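Local structure of beta-hexosaminidase LpqI (Mycobacterium tuberculosis H37Rv, 6GFV) at residues Q110-L115 against A163-Q168; V222-G227 against P259-P264; P74-V79 against T335-N340. The protein cleaves terminal beta-1,4-linked N-acetylglucosamine from peptidoglycan fragments as a family 3 glycoside hydrolase, feeding the mycobacterial recycling of its own cell wall. All coordinates share one frame; numbering follows the deposited sequence.

The three contacts sample different layers of one TIM-barrel-type domain of glycosyl hydrolase family 3. Contact 1 lies outermost, about 19 Å from the centre of the chain, where helices 109-126 and 156-172 pack side by side. Contact 2, about 9 Å from that centre, joins strand 223-230 to the loop leading into strand 265-267. Contact 3 ties strand 76-83 to the end of helix 323-337 and the tail beyond it. Along the chain, contacts 1 and 2 follow one another, and contact 3 spans both. Contacts 2 and 3, with centres 16 Å apart, reach the same sheet and meet where P264 CB packs on M336 SD at 3.9 Å, near the end of the last helix.

Contact 1: Q110-L115 against A163-Q168; sequences QQVRDL and AGAYAQ
R113 and Q168 lie side by side and point the same way. With CG of R113 anti to the backbone N (chi1 -173°) and the chain extended from there to NE, the guanidinium is carried out along Q168. Q168 CG sits over one face of the guanidinium, 3.5 Å from R113 CZ and offset toward the rim, and the glutamine chain bends beyond it. The two flat groups are not stacked: guanidinium and amide planes are turned 67° apart. Their polar ends meet a common partner instead, D172, which forms a salt bridge with R113 NE and accepts a hydrogen bond from Q168 NE2, while Q168 OE1 pairs with R171. The segments belong to neighbouring helices of the TIM-barrel-type domain, running in similar directions at 32° with axes 7.5 Å apart. The short approach is consistent with the small A165 at the crossing: A165 CB lies 4.3 Å from R113 CB, and A165 O is 3.7 Å from R113 CA. On the other flank V112 and Y166 cross at about a right angle, V112 CG1 meeting the ring edge, near its plane, at Y166 CD2 (4.0 Å). V112 CG1 also stands 4.4 Å from A165 CB.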
loop_
_atom_site.group_PDB
_atom_site.type_symbol
_atom_site.label_atom_id
_atom_site.label_comp_id
_atom_site.label_asym_id
_atom_site.label_seq_id
_atom_site.Cartn_x
_atom_site.Cartn_y
_atom_site.Cartn_z
ATOM N N GLN A 110 -13.708 -17.315 -11.366
ATOM C CA GLN A 110 -13.668 -18.178 -10.203
ATOM C C GLN A 110 -12.316 -18.884 -10.058
ATOM O O GLN A 110 -11.822 -19.020 -8.954
ATOM C CB GLN A 110 -14.794 -19.200 -10.281
ATOM C CG GLN A 110 -14.851 -20.127 -9.101
ATOM C CD GLN A 110 -15.944 -21.160 -9.231
ATOM O OE1 GLN A 110 -15.850 -22.086 -10.035
ATOM N NE2 GLN A 110 -17.004 -20.995 -8.458
ATOM N N GLN A 111 -11.723 -19.328 -11.166
ATOM C CA GLN A 111 -10.386 -19.931 -11.138
ATOM C C GLN A 111 -9.340 -18.924 -10.678
ATOM O O GLN A 111 -8.349 -19.279 -10.051
ATOM C CB GLN A 111 -9.989 -20.473 -12.511
ATOM C CG GLN A 111 -10.641 -21.794 -12.932
ATOM C CD GLN A 111 -10.218 -22.224 -14.331
ATOM O OE1 GLN A 111 -10.183 -21.413 -15.251
ATOM N NE2 GLN A 111 -9.872 -23.503 -14.486
ATOM N N VAL A 112 -9.569 -17.654 -10.981
ATOM C CA VAL A 112 -8.643 -16.633 -10.544
ATOM C C VAL A 112 -8.786 -16.419 -9.043
ATOM O O VAL A 112 -7.794 -16.230 -8.349
ATOM C CB VAL A 112 -8.845 -15.318 -11.323
ATOM C CG1 VAL A 112 -8.097 -14.185 -10.659
ATOM C CG2 VAL A 112 -8.380 -15.506 -12.781
ATOM N N ARG A 113 -10.020 -16.467 -8.548
ATOM C CA ARG A 113 -10.265 -16.422 -7.107
ATOM C C ARG A 113 -9.589 -17.611 -6.405
ATOM O O ARG A 113 -9.002 -17.446 -5.351
ATOM C CB ARG A 113 -11.769 -16.406 -6.809
ATOM C CG ARG A 113 -12.093 -16.181 -5.339
ATOM C CD ARG A 113 -13.576 -16.285 -5.041
ATOM N NE ARG A 113 -13.820 -16.142 -3.611
ATOM C CZ ARG A 113 -15.013 -15.940 -3.070
ATOM N NH1 ARG A 113 -16.083 -15.838 -3.846
ATOM N NH2 ARG A 113 -15.138 -15.821 -1.755
ATOM N N ASP A 114 -9.696 -18.800 -6.999
ATOM C CA ASP A 114 -8.998 -20.003 -6.516
ATOM C C ASP A 114 -7.500 -19.766 -6.350
ATOM O O ASP A 114 -6.934 -20.058 -5.304
ATOM C CB ASP A 114 -9.194 -21.185 -7.464
ATOM C CG ASP A 114 -10.632 -21.685 -7.527
ATOM O OD1 ASP A 114 -11.437 -21.381 -6.634
ATOM O OD2 ASP A 114 -10.943 -22.405 -8.490
ATOM N N LEU A 115 -6.865 -19.240 -7.390
ATOM C CA LEU A 115 -5.418 -19.087 -7.385
ATOM C C LEU A 115 -4.992 -18.055 -6.360
ATOM O O LEU A 115 -4.021 -18.267 -5.640
ATOM C CB LEU A 115 -4.886 -18.709 -8.777
ATOM C CG LEU A 115 -3.370 -18.446 -8.924
ATOM C CD1 LEU A 115 -2.552 -19.686 -8.619
ATOM C CD2 LEU A 115 -3.026 -17.951 -10.304
ATOM N N ALA A 163 -9.918 -8.303 -11.262
ATOM C CA ALA A 163 -9.211 -7.773 -10.097
ATOM C C ALA A 163 -10.048 -7.981 -8.829
ATOM O O ALA A 163 -9.498 -8.213 -7.756
ATOM C CB ALA A 163 -8.877 -6.317 -10.265
ATOM N N GLY A 164 -11.368 -7.891 -8.977
ATOM C CA GLY A 164 -12.304 -8.145 -7.894
ATOM C C GLY A 164 -12.167 -9.564 -7.364
ATOM O O GLY A 164 -12.091 -9.773 -6.159
ATOM N N ALA A 165 -12.120 -10.538 -8.273
ATOM C CA ALA A 165 -11.888 -11.931 -7.902
ATOM C C ALA A 165 -10.553 -12.113 -7.182
ATOM O O ALA A 165 -10.499 -12.857 -6.233
ATOM C CB ALA A 165 -11.945 -12.842 -9.124
ATOM N N TYR A 166 -9.491 -11.446 -7.633
ATOM C CA TYR A 166 -8.172 -11.609 -7.011
ATOM C C TYR A 166 -8.164 -11.088 -5.582
ATOM O O TYR A 166 -7.666 -11.753 -4.665
ATOM C CB TYR A 166 -7.066 -10.914 -7.814
ATOM C CG TYR A 166 -5.697 -11.546 -7.598
ATOM C CD1 TYR A 166 -4.908 -11.195 -6.509
ATOM C CD2 TYR A 166 -5.206 -12.514 -8.476
ATOM C CE1 TYR A 166 -3.664 -11.779 -6.303
ATOM C CE2 TYR A 166 -3.967 -13.108 -8.277
ATOM C CZ TYR A 166 -3.202 -12.736 -7.188
ATOM O OH TYR A 166 -1.982 -13.310 -6.976
ATOM N N ALA A 167 -8.698 -9.886 -5.397
ATOM C CA ALA A 167 -8.825 -9.305 -4.067
ATOM C C ALA A 167 -9.617 -10.206 -3.110
ATOM O O ALA A 167 -9.245 -10.361 -1.954
ATOM C CB ALA A 167 -9.482 -7.922 -4.153
ATOM N N GLN A 168 -10.702 -10.798 -3.594
ATOM C CA GLN A 168 -11.549 -11.640 -2.749
ATOM C C GLN A 168 -10.786 -12.894 -2.341
ATOM O O GLN A 168 -10.923 -13.363 -1.213
ATOM C CB GLN A 168 -12.862 -12.008 -3.460
ATOM C CG GLN A 168 -13.900 -12.708 -2.588
ATOM C CD GLN A 168 -14.141 -12.001 -1.264
ATOM O OE1 GLN A 168 -14.451 -10.814 -1.225
ATOM N NE2 GLN A 168 -13.985 -12.727 -0.173
#

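Contact 2: V222-G227 against P259-P264; sequences VGVMVG and PPFDGP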
loop_
_atom_site.group_PDB
_atom_site.type_symbol
_atom_site.label_atom_id
_atom_site.label_comp_id
_atom_site.label_asym_id
_atom_site.label_seq_id
_atom_site.Cartn_x
_atom_site.Cartn_y
_atom_site.Cartn_z
ATOM N N VAL A 222 -10.102 -3.775 2.519
ATOM C CA VAL A 222 -9.323 -3.446 1.325
ATOM C C VAL A 222 -8.587 -2.130 1.566
ATOM O O VAL A 222 -9.103 -1.239 2.235
ATOM C CB VAL A 222 -10.217 -3.345 0.058
ATOM C CG1 VAL A 222 -11.227 -2.165 0.174
ATOM C CG2 VAL A 222 -9.379 -3.230 -1.204
ATOM N N GLY A 223 -7.366 -2.033 1.054
ATOM C CA GLY A 223 -6.606 -0.799 1.069
ATOM C C GLY A 223 -6.535 -0.181 -0.332
ATOM O O GLY A 223 -6.897 -0.820 -1.309
ATOM N N VAL A 224 -6.072 1.058 -0.427
ATOM C CA VAL A 224 -5.810 1.679 -1.734
ATOM C C VAL A 224 -4.431 2.347 -1.754
ATOM O O VAL A 224 -4.104 3.095 -0.844
ATOM C CB VAL A 224 -6.918 2.714 -2.098
ATOM C CG1 VAL A 224 -6.578 3.443 -3.374
ATOM C CG2 VAL A 224 -8.287 2.028 -2.216
ATOM N N MET A 225 -3.623 2.037 -2.772
ATOM C CA MET A 225 -2.337 2.691 -2.983
ATOM C C MET A 225 -2.476 3.800 -4.016
ATOM O O MET A 225 -2.987 3.553 -5.098
ATOM C CB MET A 225 -1.269 1.700 -3.459
ATOM C CG MET A 225 -0.003 2.379 -3.963
ATOM S SD MET A 225 1.342 1.279 -4.499
ATOM C CE MET A 225 1.956 0.743 -2.915
ATOM N N VAL A 226 -2.013 5.003 -3.687
ATOM C CA VAL A 226 -2.114 6.157 -4.588
ATOM C C VAL A 226 -0.786 6.349 -5.316
ATOM O O VAL A 226 0.238 6.452 -4.680
ATOM C CB VAL A 226 -2.485 7.442 -3.814
ATOM C CG1 VAL A 226 -2.672 8.627 -4.760
ATOM C CG2 VAL A 226 -3.765 7.227 -2.974
ATOM N N GLY A 227 -0.813 6.347 -6.643
ATOM C CA GLY A 227 0.383 6.515 -7.449
ATOM C C GLY A 227 0.960 7.926 -7.499
ATOM O O GLY A 227 0.331 8.891 -7.053
ATOM N N PRO A 259 -19.202 5.444 -3.426
ATOM C CA PRO A 259 -19.423 5.743 -2.010
ATOM C C PRO A 259 -18.118 6.221 -1.366
ATOM O O PRO A 259 -17.083 6.104 -1.989
ATOM C CB PRO A 259 -19.892 4.406 -1.438
ATOM C CG PRO A 259 -19.502 3.418 -2.408
ATOM C CD PRO A 259 -19.467 4.036 -3.738
ATOM N N PRO A 260 -18.170 6.783 -0.154
ATOM C CA PRO A 260 -16.924 7.269 0.460
ATOM C C PRO A 260 -15.998 6.119 0.874
ATOM O O PRO A 260 -16.507 5.022 1.061
ATOM C CB PRO A 260 -17.411 8.040 1.690
ATOM C CG PRO A 260 -18.871 8.191 1.528
ATOM C CD PRO A 260 -19.343 7.067 0.680
ATOM N N PHE A 261 -14.692 6.367 1.009
ATOM C CA PHE A 261 -13.739 5.332 1.441
ATOM C C PHE A 261 -13.015 5.724 2.719
ATOM O O PHE A 261 -12.313 6.726 2.746
ATOM C CB PHE A 261 -12.698 5.033 0.348
ATOM C CG PHE A 261 -11.713 3.954 0.726
ATOM C CD1 PHE A 261 -12.119 2.638 0.870
ATOM C CD2 PHE A 261 -10.374 4.256 0.930
ATOM C CE1 PHE A 261 -11.197 1.641 1.218
ATOM C CE2 PHE A 261 -9.458 3.268 1.283
ATOM C CZ PHE A 261 -9.873 1.963 1.411
ATOM N N ASP A 262 -13.182 4.921 3.765
ATOM C CA ASP A 262 -12.578 5.198 5.064
ATOM C C ASP A 262 -11.543 4.131 5.479
ATOM O O ASP A 262 -11.137 4.076 6.630
ATOM C CB ASP A 262 -13.672 5.311 6.133
ATOM C CG ASP A 262 -13.180 5.968 7.415
ATOM O OD1 ASP A 262 -12.480 6.987 7.336
ATOM O OD2 ASP A 262 -13.482 5.459 8.506
ATOM N N GLY A 263 -11.148 3.275 4.539
ATOM C CA GLY A 263 -10.102 2.295 4.769
ATOM C C GLY A 263 -8.701 2.883 4.711
ATOM O O GLY A 263 -8.554 4.093 4.562
ATOM N N PRO A 264 -7.656 2.027 4.838
ATOM C CA PRO A 264 -6.259 2.484 4.839
ATOM C C PRO A 264 -5.754 2.894 3.443
ATOM O O PRO A 264 -5.937 2.163 2.473
ATOM C CB PRO A 264 -5.489 1.253 5.363
ATOM C CG PRO A 264 -6.299 0.096 4.837
ATOM C CD PRO A 264 -7.748 0.553 4.874
#
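F261 opens the contact by pushing its ring toward V222 and V224. Its CG is anti to the backbone N (chi1 -179°), which turns the ring from the loop toward strand 223-230, and the ring meets the strand in two ways. V224 CG2 lies over one face, 4.2 Å from the F261 ring centroid and 26° off the normal, a CH-pi contact, while V222 O approaches the edge in the ring plane, 3.4 Å from F261 CZ. V222 CG1 adds an apolar touch at F261 CE1 (3.9 Å), and L250 of helix 244-252 also packs on the ring. This loop follows that helix and feeds strand 265-267, which pairs in parallel with strand 223-230, so the contact marks the close of a beta-alpha-beta crossover in the TIM-barrel-type domain. G263 comes next, its backbone N lying 3.5 Å above the plane of the F261 ring, over the centre. At P264 the chain reaches the strand itself. The ring CD of P264 rests 3.5 Å from V222 O, and P264 O accepts a hydrogen bond from V224 N (3.1 Å, 160° at the hydrogen), the donor standing nearly along the C=O axis. P264 O also receives a CA-H...O contact from G223 CA, 3.3 Å away.

Contact 3: P74-V79 against T335-N340; sequences PLAVSV and TMKGPN
K337 and P74 cover most of the area of this contact, and its nearest approaches are of carbon atoms to oxygens. The lysine leaves the last turn of helix 323-337 with CG anti to the carbonyl carbon (chi1 -79°); the extended chain beyond CG carries CD and CE past P74 O to A76, where strand 76-83 begins. K337 CD approaches P74 O to 3.2 Å. Beyond the helix, N340 brings its amide to the proline ring, the two side chains crossing at a slant, and N340 OD1 comes within 3.1 Å of P74 CD and 3.5 Å of P74 CG. G338 O lies farther off, 4.1 Å from P74 CD. G338 itself has positive phi (80°), a backbone setting that suits glycine, and there the chain departs from helical geometry and runs on to N340.

Van der Waals packing is the smaller component: K337 CE is 3.8 Å from A76 N and 4.0 Å from A76 CB, the methyl that points toward the helix.

The polar anchors of both side chains are provided by other parts of the fold. K337 NZ hydrogen-bonds to G46 O and Q24 OE1. The amide of N340 is held at both ends, ND2 by P72 O and S5 O, OD1 by R4 NH1. The contact thus joins a parallel strand of the barrel-type sheet to the C-terminal helix and tail, away from the annotated catalytic and substrate sites; near the chain ends, the disulfide C6-C343 secures the same tail covalently.

The chemistry implies a division of labour: the lysine stem and proline ring supply contact area, while the ammonium and amide are fixed by carbonyl and side-chain partners around them, consistent with the helix end being tied through K337 and the tail through N340.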
loop_
_atom_site.group_PDB
_atom_site.type_symbol
_atom_site.label_atom_id
_atom_site.label_comp_id
_atom_site.label_asym_id
_atom_site.label_seq_id
_atom_site.Cartn_x
_atom_site.Cartn_y
_atom_site.Cartn_z
ATOM N N PRO A 74 -0.104 -6.044 16.352
ATOM C CA PRO A 74 0.824 -6.837 15.551
ATOM C C PRO A 74 1.505 -6.045 14.435
ATOM O O PRO A 74 0.880 -5.253 13.745
ATOM C CB PRO A 74 -0.071 -7.932 14.978
ATOM C CG PRO A 74 -1.188 -8.044 15.965
ATOM C CD PRO A 74 -1.430 -6.680 16.450
ATOM N N LEU A 75 2.804 -6.245 14.294
ATOM C CA LEU A 75 3.574 -5.659 13.205
ATOM C C LEU A 75 2.955 -5.972 11.841
ATOM O O LEU A 75 2.575 -7.113 11.592
ATOM C CB LEU A 75 5.005 -6.194 13.250
ATOM C CG LEU A 75 6.036 -5.590 12.293
ATOM C CD1 LEU A 75 6.442 -4.188 12.735
ATOM C CD2 LEU A 75 7.248 -6.490 12.142
ATOM N N ALA A 76 2.850 -4.978 10.955
ATOM C CA ALA A 76 2.413 -5.243 9.576
ATOM C C ALA A 76 3.576 -5.782 8.725
ATOM O O ALA A 76 4.683 -5.274 8.808
ATOM C CB ALA A 76 1.831 -3.970 8.924
ATOM N N VAL A 77 3.316 -6.795 7.902
ATOM C CA VAL A 77 4.337 -7.326 6.993
ATOM C C VAL A 77 3.842 -7.352 5.546
ATOM O O VAL A 77 2.936 -8.110 5.215
ATOM C CB VAL A 77 4.778 -8.754 7.403
ATOM C CG1 VAL A 77 5.934 -9.239 6.526
ATOM C CG2 VAL A 77 5.140 -8.795 8.869
ATOM N N SER A 78 4.454 -6.538 4.689
ATOM C CA SER A 78 3.947 -6.348 3.330
ATOM C C SER A 78 4.925 -6.795 2.237
ATOM O O SER A 78 6.120 -6.914 2.482
ATOM C CB SER A 78 3.602 -4.880 3.115
ATOM O OG SER A 78 4.775 -4.112 3.125
ATOM N N VAL A 79 4.407 -6.999 1.027
ATOM C CA VAL A 79 5.176 -7.540 -0.098
ATOM C C VAL A 79 4.476 -7.215 -1.422
ATOM O O VAL A 79 3.256 -7.059 -1.456
ATOM C CB VAL A 79 5.350 -9.080 0.051
ATOM C CG1 VAL A 79 4.003 -9.770 0.018
ATOM C CG2 VAL A 79 6.318 -9.677 -1.004
ATOM N N THR A 335 -7.306 -0.582 13.038
ATOM C CA THR A 335 -8.444 -1.301 12.483
ATOM C C THR A 335 -7.959 -2.286 11.431
ATOM O O THR A 335 -8.406 -3.421 11.378
ATOM C CB THR A 335 -9.500 -0.320 11.843
ATOM O OG1 THR A 335 -9.986 0.601 12.820
ATOM C CG2 THR A 335 -10.667 -1.073 11.265
ATOM N N MET A 336 -7.030 -1.833 10.600
ATOM C CA MET A 336 -6.402 -2.677 9.589
ATOM C C MET A 336 -5.678 -3.868 10.226
ATOM O O MET A 336 -5.815 -4.993 9.771
ATOM C CB MET A 336 -5.421 -1.849 8.741
ATOM C CG MET A 336 -4.565 -2.646 7.765
ATOM S SD MET A 336 -3.330 -1.664 6.899
ATOM C CE MET A 336 -2.030 -1.608 8.130
ATOM N N LYS A 337 -4.926 -3.610 11.289
ATOM C CA LYS A 337 -4.106 -4.649 11.915
ATOM C C LYS A 337 -4.938 -5.660 12.689
ATOM O O LYS A 337 -4.567 -6.815 12.777
ATOM C CB LYS A 337 -3.056 -4.029 12.838
ATOM C CG LYS A 337 -1.851 -3.483 12.099
ATOM C CD LYS A 337 -0.914 -2.760 13.020
ATOM C CE LYS A 337 0.370 -2.370 12.309
ATOM N NZ LYS A 337 1.365 -1.883 13.264
ATOM N N GLY A 338 -6.068 -5.233 13.234
ATOM C CA GLY A 338 -6.921 -6.130 13.979
ATOM C C GLY A 338 -6.445 -6.367 15.400
ATOM O O GLY A 338 -5.399 -5.877 15.806
ATOM N N PRO A 339 -7.210 -7.137 16.173
ATOM C CA PRO A 339 -6.886 -7.213 17.599
ATOM C C PRO A 339 -5.737 -8.155 17.892
ATOM O O PRO A 339 -5.433 -9.037 17.088
ATOM C CB PRO A 339 -8.188 -7.718 18.229
ATOM C CG PRO A 339 -8.853 -8.489 17.158
ATOM C CD PRO A 339 -8.400 -7.929 15.823
ATOM N N ASN A 340 -5.086 -7.941 19.030
ATOM C CA ASN A 340 -4.075 -8.872 19.513
ATOM C C ASN A 340 -4.639 -10.229 19.874
ATOM O O ASN A 340 -5.749 -10.328 20.391
ATOM C CB ASN A 340 -3.358 -8.297 20.725
ATOM C CG ASN A 340 -2.298 -7.322 20.339
ATOM O OD1 ASN A 340 -1.501 -7.592 19.445
ATOM N ND2 ASN A 340 -2.280 -6.176 20.993
#